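Local coordinates for protein LS-24 (Lathyrus sativus, PDB 3LP9) that probably binds hemin as a monomer or spermine as a dimer, and may act in the oxidative-stress response and in polyamine biosynthesis, at residues Phe10-Asn15 / Tyr88-Lys93; Asn23-Leu28 / Pro44-Asp49; Phe76-Asn81 / Lys102-Val107; Asp138-Ile143 / Glu154-Ser159. One frame throughout, in Å; residues are numbered along the deposited sequence.

Contact 1. Residues Phe10-Asn15 / Tyr88-Lys93; sequences FRSSKN and YAPHSK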
# COMPACT_ATOMS: atom_id res chain seq x y z
N PHE A 10 12.81 -15.27 -6.05
CA PHE A 10 12.22 -16.52 -5.60
C PHE A 10 12.36 -17.63 -6.64
O PHE A 10 12.53 -17.39 -7.82
CB PHE A 10 10.77 -16.29 -5.11
CG PHE A 10 9.75 -16.09 -6.20
CD1 PHE A 10 9.17 -14.84 -6.39
CD2 PHE A 10 9.26 -17.22 -6.94
CE1 PHE A 10 8.14 -14.69 -7.37
CE2 PHE A 10 8.25 -17.08 -7.91
CZ PHE A 10 7.70 -15.83 -8.12
N ARG A 11 12.37 -18.86 -6.16
CA ARG A 11 12.46 -20.02 -7.01
C ARG A 11 11.13 -20.38 -7.72
O ARG A 11 10.04 -20.46 -7.09
CB ARG A 11 12.97 -21.23 -6.18
CG ARG A 11 13.40 -22.39 -7.09
CD ARG A 11 13.65 -23.66 -6.41
NE ARG A 11 12.73 -23.79 -5.33
CZ ARG A 11 13.04 -24.34 -4.18
NH1 ARG A 11 14.26 -24.82 -3.97
NH2 ARG A 11 12.14 -24.38 -3.21
N SER A 12 11.23 -20.65 -9.02
CA SER A 12 10.05 -21.09 -9.79
C SER A 12 9.77 -22.56 -9.56
O SER A 12 10.67 -23.32 -9.25
CB SER A 12 10.25 -20.82 -11.26
OG SER A 12 9.06 -21.16 -11.97
N SER A 13 8.50 -22.96 -9.67
CA SER A 13 8.16 -24.42 -9.64
C SER A 13 8.68 -25.09 -10.92
O SER A 13 8.83 -26.33 -10.96
CB SER A 13 6.64 -24.64 -9.52
OG SER A 13 5.94 -23.97 -10.54
N LYS A 14 8.92 -24.29 -11.96
CA LYS A 14 9.55 -24.77 -13.18
C LYS A 14 11.05 -24.97 -12.95
O LYS A 14 11.76 -24.02 -12.61
CB LYS A 14 9.33 -23.82 -14.38
CG LYS A 14 7.84 -23.71 -14.81
CD LYS A 14 7.68 -22.90 -16.05
CE LYS A 14 8.34 -23.55 -17.24
NZ LYS A 14 8.04 -22.66 -18.41
N ASN A 15 11.53 -26.18 -13.18
CA ASN A 15 12.89 -26.52 -12.87
C ASN A 15 13.93 -25.54 -13.35
O ASN A 15 13.90 -25.10 -14.47
CB ASN A 15 13.14 -27.93 -13.37
CG ASN A 15 14.51 -28.44 -13.06
OD1 ASN A 15 15.34 -28.50 -13.96
ND2 ASN A 15 14.75 -28.87 -11.82
N TYR A 88 1.87 -16.95 -9.41
CA TYR A 88 2.58 -16.34 -10.54
C TYR A 88 2.46 -17.19 -11.82
O TYR A 88 3.16 -16.96 -12.77
CB TYR A 88 4.07 -16.10 -10.20
CG TYR A 88 4.80 -17.38 -9.78
CD1 TYR A 88 4.85 -17.76 -8.42
CD2 TYR A 88 5.41 -18.22 -10.73
CE1 TYR A 88 5.48 -18.92 -8.02
CE2 TYR A 88 6.05 -19.41 -10.33
CZ TYR A 88 6.09 -19.74 -8.99
OH TYR A 88 6.73 -20.88 -8.54
N ALA A 89 1.56 -18.18 -11.77
CA ALA A 89 1.21 -19.06 -12.89
C ALA A 89 2.25 -19.07 -14.00
O ALA A 89 2.06 -18.38 -15.02
CB ALA A 89 -0.11 -18.65 -13.43
N PRO A 90 3.36 -19.83 -13.81
CA PRO A 90 4.46 -19.86 -14.78
C PRO A 90 4.16 -20.47 -16.15
O PRO A 90 4.92 -20.22 -17.08
CB PRO A 90 5.52 -20.69 -14.06
CG PRO A 90 4.79 -21.60 -13.26
CD PRO A 90 3.63 -20.77 -12.70
N HIS A 91 3.09 -21.26 -16.27
CA HIS A 91 2.69 -21.89 -17.53
C HIS A 91 1.56 -21.11 -18.22
O HIS A 91 1.69 -20.74 -19.38
CB HIS A 91 2.23 -23.34 -17.28
CG HIS A 91 3.25 -24.19 -16.57
ND1 HIS A 91 3.22 -24.43 -15.21
CD2 HIS A 91 4.36 -24.82 -17.03
CE1 HIS A 91 4.25 -25.17 -14.87
NE2 HIS A 91 4.95 -25.43 -15.96
N SER A 92 0.45 -20.89 -17.51
CA SER A 92 -0.71 -20.20 -18.04
C SER A 92 -0.51 -18.71 -18.17
O SER A 92 -1.32 -18.06 -18.80
CB SER A 92 -1.94 -20.45 -17.17
OG SER A 92 -1.86 -19.71 -15.96
N LYS A 93 0.55 -18.17 -17.54
CA LYS A 93 0.81 -16.72 -17.53
C LYS A 93 -0.39 -15.96 -16.94
O LYS A 93 -0.58 -14.75 -17.17
CB LYS A 93 1.18 -16.21 -18.95
CG LYS A 93 2.21 -17.10 -19.71
CD LYS A 93 3.36 -17.40 -18.77
CE LYS A 93 4.65 -17.91 -19.46
NZ LYS A 93 4.42 -19.19 -20.15
O HOH W 1 5.53 -22.20 -19.49

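Contact 2. Residues Asn23-Leu28 / Pro44-Asp49; sequences NDKYVL and PTPVRD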
# COMPACT_ATOMS: atom_id res chain seq x y z
N ASN A 23 14.51 -2.88 -9.11
CA ASN A 23 13.74 -1.65 -9.22
C ASN A 23 12.24 -1.99 -9.24
O ASN A 23 11.75 -2.65 -8.37
CB ASN A 23 14.20 -0.79 -10.43
CG ASN A 23 15.68 -0.44 -10.34
OD1 ASN A 23 16.25 -0.34 -9.24
ND2 ASN A 23 16.32 -0.25 -11.49
N ASP A 24 11.54 -1.54 -10.27
CA ASP A 24 10.15 -1.90 -10.45
C ASP A 24 9.97 -2.87 -11.62
O ASP A 24 8.91 -2.90 -12.22
CB ASP A 24 9.31 -0.62 -10.57
CG ASP A 24 9.58 0.17 -11.85
OD1 ASP A 24 10.67 0.10 -12.44
OD2 ASP A 24 8.63 0.85 -12.25
N LYS A 25 11.01 -3.62 -11.96
CA LYS A 25 10.90 -4.70 -12.91
C LYS A 25 11.32 -6.07 -12.40
O LYS A 25 11.70 -6.25 -11.24
CB LYS A 25 11.71 -4.46 -14.17
CG LYS A 25 12.55 -3.29 -14.17
CD LYS A 25 11.82 -2.19 -14.84
CE LYS A 25 12.78 -1.42 -15.63
NZ LYS A 25 12.09 -0.56 -16.70
N TYR A 26 11.25 -7.03 -13.31
CA TYR A 26 11.74 -8.36 -13.04
C TYR A 26 12.45 -9.00 -14.24
O TYR A 26 12.33 -8.56 -15.36
CB TYR A 26 10.60 -9.22 -12.55
CG TYR A 26 9.64 -9.74 -13.58
CD1 TYR A 26 8.54 -8.97 -14.03
CD2 TYR A 26 9.81 -11.01 -14.10
CE1 TYR A 26 7.65 -9.48 -14.93
CE2 TYR A 26 8.92 -11.54 -15.02
CZ TYR A 26 7.86 -10.80 -15.41
OH TYR A 26 7.00 -11.39 -16.32
N VAL A 27 13.22 -10.02 -13.95
CA VAL A 27 13.89 -10.84 -14.94
C VAL A 27 13.50 -12.30 -14.54
O VAL A 27 13.49 -12.66 -13.36
CB VAL A 27 15.43 -10.63 -14.88
CG1 VAL A 27 16.13 -11.42 -15.94
CG2 VAL A 27 15.78 -9.22 -15.18
N LEU A 28 13.14 -13.10 -15.54
CA LEU A 28 13.03 -14.56 -15.40
C LEU A 28 14.33 -15.22 -15.96
O LEU A 28 14.62 -15.12 -17.11
CB LEU A 28 11.78 -15.09 -16.16
CG LEU A 28 11.61 -16.59 -16.08
CD1 LEU A 28 11.58 -17.06 -14.64
CD2 LEU A 28 10.39 -16.97 -16.85
N PRO A 44 14.60 -7.62 -18.93
CA PRO A 44 13.95 -6.84 -17.85
C PRO A 44 12.63 -6.27 -18.32
O PRO A 44 12.53 -5.79 -19.43
CB PRO A 44 14.95 -5.73 -17.56
CG PRO A 44 16.26 -6.36 -17.90
CD PRO A 44 15.96 -7.11 -19.21
N THR A 45 11.59 -6.37 -17.49
CA THR A 45 10.33 -5.75 -17.86
C THR A 45 9.56 -5.44 -16.58
O THR A 45 9.66 -6.17 -15.59
CB THR A 45 9.59 -6.63 -18.91
OG1 THR A 45 8.18 -6.40 -18.87
CG2 THR A 45 9.80 -8.05 -18.61
N PRO A 46 8.78 -4.33 -16.61
CA PRO A 46 7.92 -3.94 -15.45
C PRO A 46 7.04 -5.04 -14.89
O PRO A 46 6.44 -5.83 -15.61
CB PRO A 46 7.09 -2.80 -15.99
CG PRO A 46 7.97 -2.21 -17.07
CD PRO A 46 8.64 -3.39 -17.73
N VAL A 47 7.02 -5.07 -13.57
CA VAL A 47 6.13 -5.95 -12.84
C VAL A 47 4.67 -5.70 -13.26
O VAL A 47 3.85 -6.65 -13.24
CB VAL A 47 6.29 -5.68 -11.32
CG1 VAL A 47 5.46 -6.65 -10.51
CG2 VAL A 47 7.82 -5.75 -10.97
N ARG A 48 4.37 -4.45 -13.65
CA ARG A 48 2.97 -4.07 -13.86
C ARG A 48 2.52 -4.67 -15.19
O ARG A 48 1.34 -4.91 -15.39
CB ARG A 48 2.79 -2.54 -13.88
CG ARG A 48 3.46 -1.90 -15.10
CD ARG A 48 3.50 -0.43 -15.02
NE ARG A 48 4.20 -0.04 -13.82
CZ ARG A 48 5.40 0.54 -13.79
NH1 ARG A 48 6.03 0.83 -14.93
NH2 ARG A 48 5.95 0.82 -12.60
N ASP A 49 3.51 -4.91 -16.07
CA ASP A 49 3.31 -5.42 -17.47
C ASP A 49 3.42 -6.94 -17.46
O ASP A 49 2.60 -7.63 -18.10
CB ASP A 49 4.32 -4.85 -18.47
CG ASP A 49 4.18 -3.36 -18.65
OD1 ASP A 49 3.08 -2.82 -18.52
OD2 ASP A 49 5.19 -2.72 -18.95
O HOH W 2 6.04 -2.50 -12.15

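Contact 3. Residues Phe76-Asn81 / Lys102-Val107; sequences FIFYEN and KKIADV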
# COMPACT_ATOMS: atom_id res chain seq x y z
N PHE A 76 5.03 -15.24 -1.62
CA PHE A 76 4.75 -14.03 -0.87
C PHE A 76 5.67 -12.95 -1.44
O PHE A 76 6.84 -13.19 -1.70
CB PHE A 76 5.02 -14.22 0.64
CG PHE A 76 3.79 -14.61 1.44
CD1 PHE A 76 2.79 -13.68 1.70
CD2 PHE A 76 3.63 -15.91 1.91
CE1 PHE A 76 1.69 -14.02 2.43
CE2 PHE A 76 2.52 -16.26 2.63
CZ PHE A 76 1.54 -15.34 2.89
N ILE A 77 5.11 -11.79 -1.68
CA ILE A 77 5.87 -10.63 -2.15
C ILE A 77 5.68 -9.52 -1.14
O ILE A 77 4.71 -9.51 -0.39
CB ILE A 77 5.42 -10.16 -3.59
CG1 ILE A 77 3.93 -9.81 -3.65
CG2 ILE A 77 5.75 -11.25 -4.60
CD1 ILE A 77 3.43 -9.37 -4.99
N PHE A 78 6.64 -8.61 -1.07
CA PHE A 78 6.60 -7.52 -0.07
C PHE A 78 7.00 -6.23 -0.81
O PHE A 78 7.72 -6.29 -1.81
CB PHE A 78 7.58 -7.81 1.08
CG PHE A 78 7.29 -9.06 1.87
CD1 PHE A 78 6.76 -8.98 3.11
CD2 PHE A 78 7.60 -10.32 1.36
CE1 PHE A 78 6.47 -10.15 3.88
CE2 PHE A 78 7.37 -11.53 2.12
CZ PHE A 78 6.76 -11.42 3.40
N TYR A 79 6.52 -5.09 -0.30
CA TYR A 79 6.98 -3.79 -0.71
C TYR A 79 6.80 -2.95 0.52
O TYR A 79 5.66 -2.64 0.94
CB TYR A 79 6.17 -3.18 -1.87
CG TYR A 79 6.59 -1.74 -2.09
CD1 TYR A 79 7.84 -1.44 -2.64
CD2 TYR A 79 5.77 -0.66 -1.64
CE1 TYR A 79 8.26 -0.09 -2.78
CE2 TYR A 79 6.20 0.69 -1.78
CZ TYR A 79 7.44 0.95 -2.33
OH TYR A 79 7.87 2.24 -2.51
N GLU A 80 7.94 -2.55 1.10
CA GLU A 80 7.93 -1.78 2.35
C GLU A 80 7.14 -2.55 3.42
O GLU A 80 7.48 -3.72 3.73
CB GLU A 80 7.49 -0.31 2.09
CG GLU A 80 8.45 0.42 1.17
CD GLU A 80 8.12 1.88 1.02
OE1 GLU A 80 7.00 2.30 1.39
OE2 GLU A 80 8.98 2.63 0.55
N ASN A 81 6.08 -1.94 3.97
CA ASN A 81 5.31 -2.60 5.08
C ASN A 81 4.13 -3.51 4.70
O ASN A 81 3.43 -4.04 5.57
CB ASN A 81 4.88 -1.52 6.13
CG ASN A 81 4.09 -0.42 5.54
OD1 ASN A 81 4.42 0.06 4.43
ND2 ASN A 81 3.00 0.01 6.25
N LYS A 102 -1.78 -6.76 2.25
CA LYS A 102 -1.94 -6.53 3.69
C LYS A 102 -0.62 -6.17 4.37
O LYS A 102 0.43 -6.59 3.99
CB LYS A 102 -2.53 -7.78 4.38
CG LYS A 102 -4.06 -7.88 4.38
CD LYS A 102 -4.46 -8.95 5.42
CE LYS A 102 -5.94 -9.27 5.35
NZ LYS A 102 -6.05 -10.41 4.37
N LYS A 103 -0.71 -5.38 5.44
CA LYS A 103 0.44 -4.97 6.21
C LYS A 103 1.14 -6.25 6.72
O LYS A 103 0.48 -7.17 7.13
CB LYS A 103 -0.05 -4.12 7.38
CG LYS A 103 -0.05 -2.60 7.11
CD LYS A 103 -1.02 -1.92 8.01
CE LYS A 103 -0.88 -0.45 7.94
NZ LYS A 103 -1.79 0.25 8.92
N ILE A 104 2.47 -6.27 6.69
CA ILE A 104 3.24 -7.39 7.17
C ILE A 104 2.81 -7.81 8.57
O ILE A 104 2.52 -8.98 8.80
CB ILE A 104 4.76 -7.08 7.15
CG1 ILE A 104 5.28 -6.90 5.71
CG2 ILE A 104 5.56 -8.08 7.94
CD1 ILE A 104 6.57 -6.20 5.66
N ALA A 105 2.77 -6.84 9.51
CA ALA A 105 2.38 -7.06 10.91
C ALA A 105 0.98 -7.73 11.05
O ALA A 105 0.67 -8.37 12.03
CB ALA A 105 2.39 -5.76 11.60
N ASP A 106 0.14 -7.59 10.05
CA ASP A 106 -1.16 -8.15 10.12
C ASP A 106 -1.26 -9.54 9.46
O ASP A 106 -1.97 -10.42 9.96
CB ASP A 106 -2.15 -7.06 9.65
CG ASP A 106 -3.28 -7.57 8.73
OD1 ASP A 106 -4.23 -8.37 9.11
OD2 ASP A 106 -3.25 -7.08 7.57
N VAL A 107 -0.49 -9.81 8.40
CA VAL A 107 -0.48 -11.19 7.84
C VAL A 107 0.39 -12.08 8.72
O VAL A 107 0.07 -13.29 8.95
CB VAL A 107 0.05 -11.25 6.40
CG1 VAL A 107 0.31 -12.72 5.96
CG2 VAL A 107 -0.93 -10.55 5.45

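Contact 4. Residues Asp138-Ile143 / Glu154-Ser159; sequences DQYARI and EIKSIS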
# COMPACT_ATOMS: atom_id res chain seq x y z
N ASP A 138 20.82 -6.97 10.04
CA ASP A 138 21.72 -8.06 10.46
C ASP A 138 21.03 -9.11 11.30
O ASP A 138 21.65 -10.00 11.83
CB ASP A 138 22.96 -7.49 11.18
CG ASP A 138 22.64 -6.84 12.51
OD1 ASP A 138 21.49 -6.74 12.93
OD2 ASP A 138 23.60 -6.43 13.17
N GLN A 139 19.70 -8.98 11.36
CA GLN A 139 18.80 -9.87 12.08
C GLN A 139 18.15 -10.85 11.10
O GLN A 139 17.96 -10.55 9.95
CB GLN A 139 17.72 -9.03 12.72
CG GLN A 139 18.23 -8.04 13.69
CD GLN A 139 19.08 -8.66 14.80
OE1 GLN A 139 20.31 -8.76 14.70
NE2 GLN A 139 18.42 -9.05 15.87
N TYR A 140 17.79 -12.03 11.57
CA TYR A 140 17.02 -12.97 10.73
C TYR A 140 16.00 -13.77 11.54
O TYR A 140 16.23 -14.11 12.73
CB TYR A 140 17.94 -13.94 9.98
CG TYR A 140 18.35 -15.11 10.83
CD1 TYR A 140 19.39 -15.01 11.75
CD2 TYR A 140 17.68 -16.33 10.72
CE1 TYR A 140 19.73 -16.05 12.52
CE2 TYR A 140 18.03 -17.37 11.51
CZ TYR A 140 19.04 -17.21 12.40
OH TYR A 140 19.38 -18.29 13.17
N ALA A 141 14.89 -14.09 10.88
CA ALA A 141 13.82 -14.85 11.49
C ALA A 141 13.67 -16.14 10.72
O ALA A 141 13.88 -16.14 9.49
CB ALA A 141 12.51 -14.08 11.44
N ARG A 142 13.33 -17.21 11.44
CA ARG A 142 12.97 -18.52 10.85
C ARG A 142 11.49 -18.75 11.22
O ARG A 142 11.13 -18.70 12.43
CB ARG A 142 13.85 -19.59 11.45
CG ARG A 142 13.59 -21.00 11.03
CD ARG A 142 14.43 -21.82 11.96
NE ARG A 142 14.16 -23.22 11.82
CZ ARG A 142 14.56 -24.17 12.64
NH1 ARG A 142 15.29 -23.85 13.70
NH2 ARG A 142 14.22 -25.42 12.40
N ILE A 143 10.62 -18.87 10.20
CA ILE A 143 9.18 -19.06 10.45
C ILE A 143 8.59 -20.38 9.89
O ILE A 143 9.26 -21.12 9.19
CB ILE A 143 8.35 -17.83 10.01
CG1 ILE A 143 8.05 -17.89 8.51
CG2 ILE A 143 9.05 -16.55 10.43
CD1 ILE A 143 7.09 -16.83 8.02
N GLU A 154 13.04 -17.01 18.97
CA GLU A 154 13.82 -15.78 19.09
C GLU A 154 14.45 -15.27 17.79
O GLU A 154 15.05 -16.06 17.03
CB GLU A 154 14.93 -16.01 20.08
CG GLU A 154 15.04 -14.88 21.04
CD GLU A 154 15.39 -15.42 22.39
OE1 GLU A 154 14.45 -15.47 23.26
OE2 GLU A 154 16.59 -15.81 22.55
N ILE A 155 14.33 -13.96 17.54
CA ILE A 155 15.05 -13.30 16.41
C ILE A 155 16.51 -13.13 16.79
O ILE A 155 16.85 -12.42 17.74
CB ILE A 155 14.48 -11.91 16.06
CG1 ILE A 155 12.99 -11.99 15.71
CG2 ILE A 155 15.34 -11.21 14.94
CD1 ILE A 155 12.40 -10.77 15.01
N LYS A 156 17.38 -13.73 16.00
CA LYS A 156 18.82 -13.72 16.30
C LYS A 156 19.62 -13.05 15.20
O LYS A 156 19.14 -12.87 14.08
CB LYS A 156 19.28 -15.15 16.54
CG LYS A 156 18.90 -15.61 17.95
CD LYS A 156 18.89 -17.16 18.10
CE LYS A 156 18.05 -17.84 17.00
NZ LYS A 156 18.34 -19.34 17.01
N SER A 157 20.85 -12.69 15.52
CA SER A 157 21.73 -12.02 14.55
C SER A 157 22.13 -13.03 13.50
O SER A 157 22.13 -14.25 13.77
CB SER A 157 22.97 -11.46 15.29
OG SER A 157 23.95 -12.46 15.49
N ILE A 158 22.48 -12.57 12.31
CA ILE A 158 22.91 -13.46 11.23
C ILE A 158 24.17 -14.24 11.57
O ILE A 158 24.28 -15.42 11.26
CB ILE A 158 23.12 -12.68 9.91
CG1 ILE A 158 21.75 -12.37 9.28
CG2 ILE A 158 24.04 -13.48 8.97
CD1 ILE A 158 21.76 -11.34 8.10
N SER A 159 25.16 -13.61 12.22
CA SER A 159 26.39 -14.39 12.49
C SER A 159 26.14 -15.55 13.48
O SER A 159 26.74 -16.63 13.34
CB SER A 159 27.57 -13.51 12.94
OG SER A 159 27.08 -12.41 13.69
O HOH W 3 21.03 -18.58 15.51

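Contact 1. Residues Phe10-Asn15 / Tyr88-Lys93
The Y88 ring receives F10 over one face, with F10 CE2 only 3.3 Å from Y88 CE1 and set toward the rim of the ring, while the backbone N of S13 comes up at its edge, close to its plane. The F10 and Y88 planes are inclined at 52°, an oblique pair with centroids 4.7 Å apart, and the two side chains run past each other in opposite directions; the ring of Y19 meets both. Y88 CG sits between its backbone N and carbonyl carbon (chi1 57°), which carries the hydroxyl across to segment 10-15, where S13 N donates to Y88 OH at 3.0 Å along a bent path. In the four-bladed hemopexin propeller this is a joint between consecutive blades: the end of strand 6-11 of one meets the loop after strand 82-87 of the next. Just beyond, S12 OG accepts from K14 N at 3.1 Å, an ST turn that shapes the exit from the strand, and S13 OG bonds to N73. K14 CD lies alongside P90 CB at 3.7 Å. The K14 chain bends at its third torsion (65°), and its NZ donates to a water that in turn donates to P90 O at 3.2 Å.

Contact 2. Residues Asn23-Leu28 / Pro44-Asp49
Y26 lays the edge of its ring against the chain where strand 43-46 passes into a helix, with Y26 CD1 4.0 Å from V47 CA and Y26 CE1 3.9 Å from P46 O. The ring of F51 meets it too, and Y19 and F21 of the adjoining strand 17-22 pack on it. The ring gets there because CG lies between the backbone N and the carbonyl carbon (chi1 78°), folding the tyrosine over the face it shares with T45. In the backbone, Y26 and T45 form an antiparallel hydrogen-bonded pair: Y26 N donates to T45 O at 2.9 Å and T45 N to Y26 O. K25 and P46 form the neighbouring non-hydrogen-bonded pair, their side chains diverging. These are the third and outermost strands of the first propeller blade, and P46 occupies the N-cap position of helix 47-50. D24 O serves that junction by accepting V47 N in a nearly straight bond of 3.2 Å (170°) and a water 2.9 Å from D24 O. D24 OD2 is met on its anti side, somewhat out of the carboxylate plane, by R48 NH2 at 2.7 Å, a salt bridge in which the carboxylate and guanidinium planes stand 57° apart. R48 NE donates to G60 O, a second tether on the guanidinium. At the other end V27 CG2 and the P44 ring lie side by side, pointing the same way.

Contact 3. Residues Phe76-Asn81 / Lys102-Val107
I104 bridges the two segments through both its backbone and its side chain. I104 N donates to N81 O at 2.7 Å in an almost straight bond (167°), and the same oxygen lies 3.2 Å from K103 CA in a CA-H...O contact. The side chain, with CG1 beside the backbone N (chi1 -66°), crosses F78 at about a right angle: I104 CG1 meets the ring in plane at its edge, 3.6 Å from F78 CD1, while I104 CD1 reaches on to E80 O at 3.3 Å. A second hydrophobic touch comes tip to tip, F76 CE1 against V107 CG1 at 4.0 Å. Behind this layer, K103 occupies the N-cap position of helix 104-107, and its carbonyl accepts from both D106 N and V107 N, fixing the turn that presents I104 and V107 on the same side. On the strand side, E80 N donates to the carboxylate of D65, one of the residues of the calcium site, and F78 packs against D65, C66 and F68. F108 touches both phenylalanines. Across the dimer interface, K103 forms a salt bridge with E80 of the second subunit, and E80 with K103 of that subunit. Strand, turn and cap thus belong to a blade of the hemopexin propeller, where the hairpin turn after its second strand holds the helix that follows its outermost strand.

Contact 4. Residues Asp138-Ile143 / Glu154-Ser159
Y140 and K156 supply the backbone pairing, an antiparallel hydrogen-bonded pair in which Y140 N donates to K156 O at 3.0 Å, close to the line of the carbonyl bond (C=O...N 171°); the return bond from K156 N to Y140 O is weak at 3.5 Å. Q139 and S157 make the adjacent non-hydrogen-bonded pair, their side chains diverging. A third backbone bond, I158 N to D138 O at 2.7 Å, ties the start of a weakly bonded helix to the residue just before strand 139-144. S157 is the N-cap of that helix, its hydroxyl capping a backbone N just beyond S159. The aromatic ring of Y140 turns its edge to a carbonyl, with Y140 CE1 3.2 Å from S157 O, a position set by CG lying between the backbone N and carbonyl carbon (chi1 83°). As for polar side-chain contacts, Y140 and K156 run side by side in the same direction, and one water joins their tips, 2.9 Å from Y140 OH and 3.2 Å from K156 NZ. Apolar contact is slighter: I158 CG1 approaches Y140 CB at 4.2 Å. The hairpin of strands 139-144 and 149-157 makes up the outer half of the third propeller blade. Strand 131-136 flanks it on the inner side and sends F135 against I158, F165 packs on I158 from a loop, and the ring of Y162 meets Y140 edge-to-face.

From the N terminus, the chain enters contact 1 at the end of its first strand, and this contact closes a loop of 72 residues only when 88-93 arrives. Contact 2 is nested inside that loop and completes the first blade. Contact 3 opens at 76-81, before contact 1 has closed, and closes at 102-107, so the two cross: one fastens the second blade to the first, the other closes the second blade on itself. Contact 4 follows in series in the third blade, its centre about 29 Å from those of contacts 1 and 2, on the opposite side of the propeller. Contacts 2, 3 and 4 therefore act within blades, contact 1 between them.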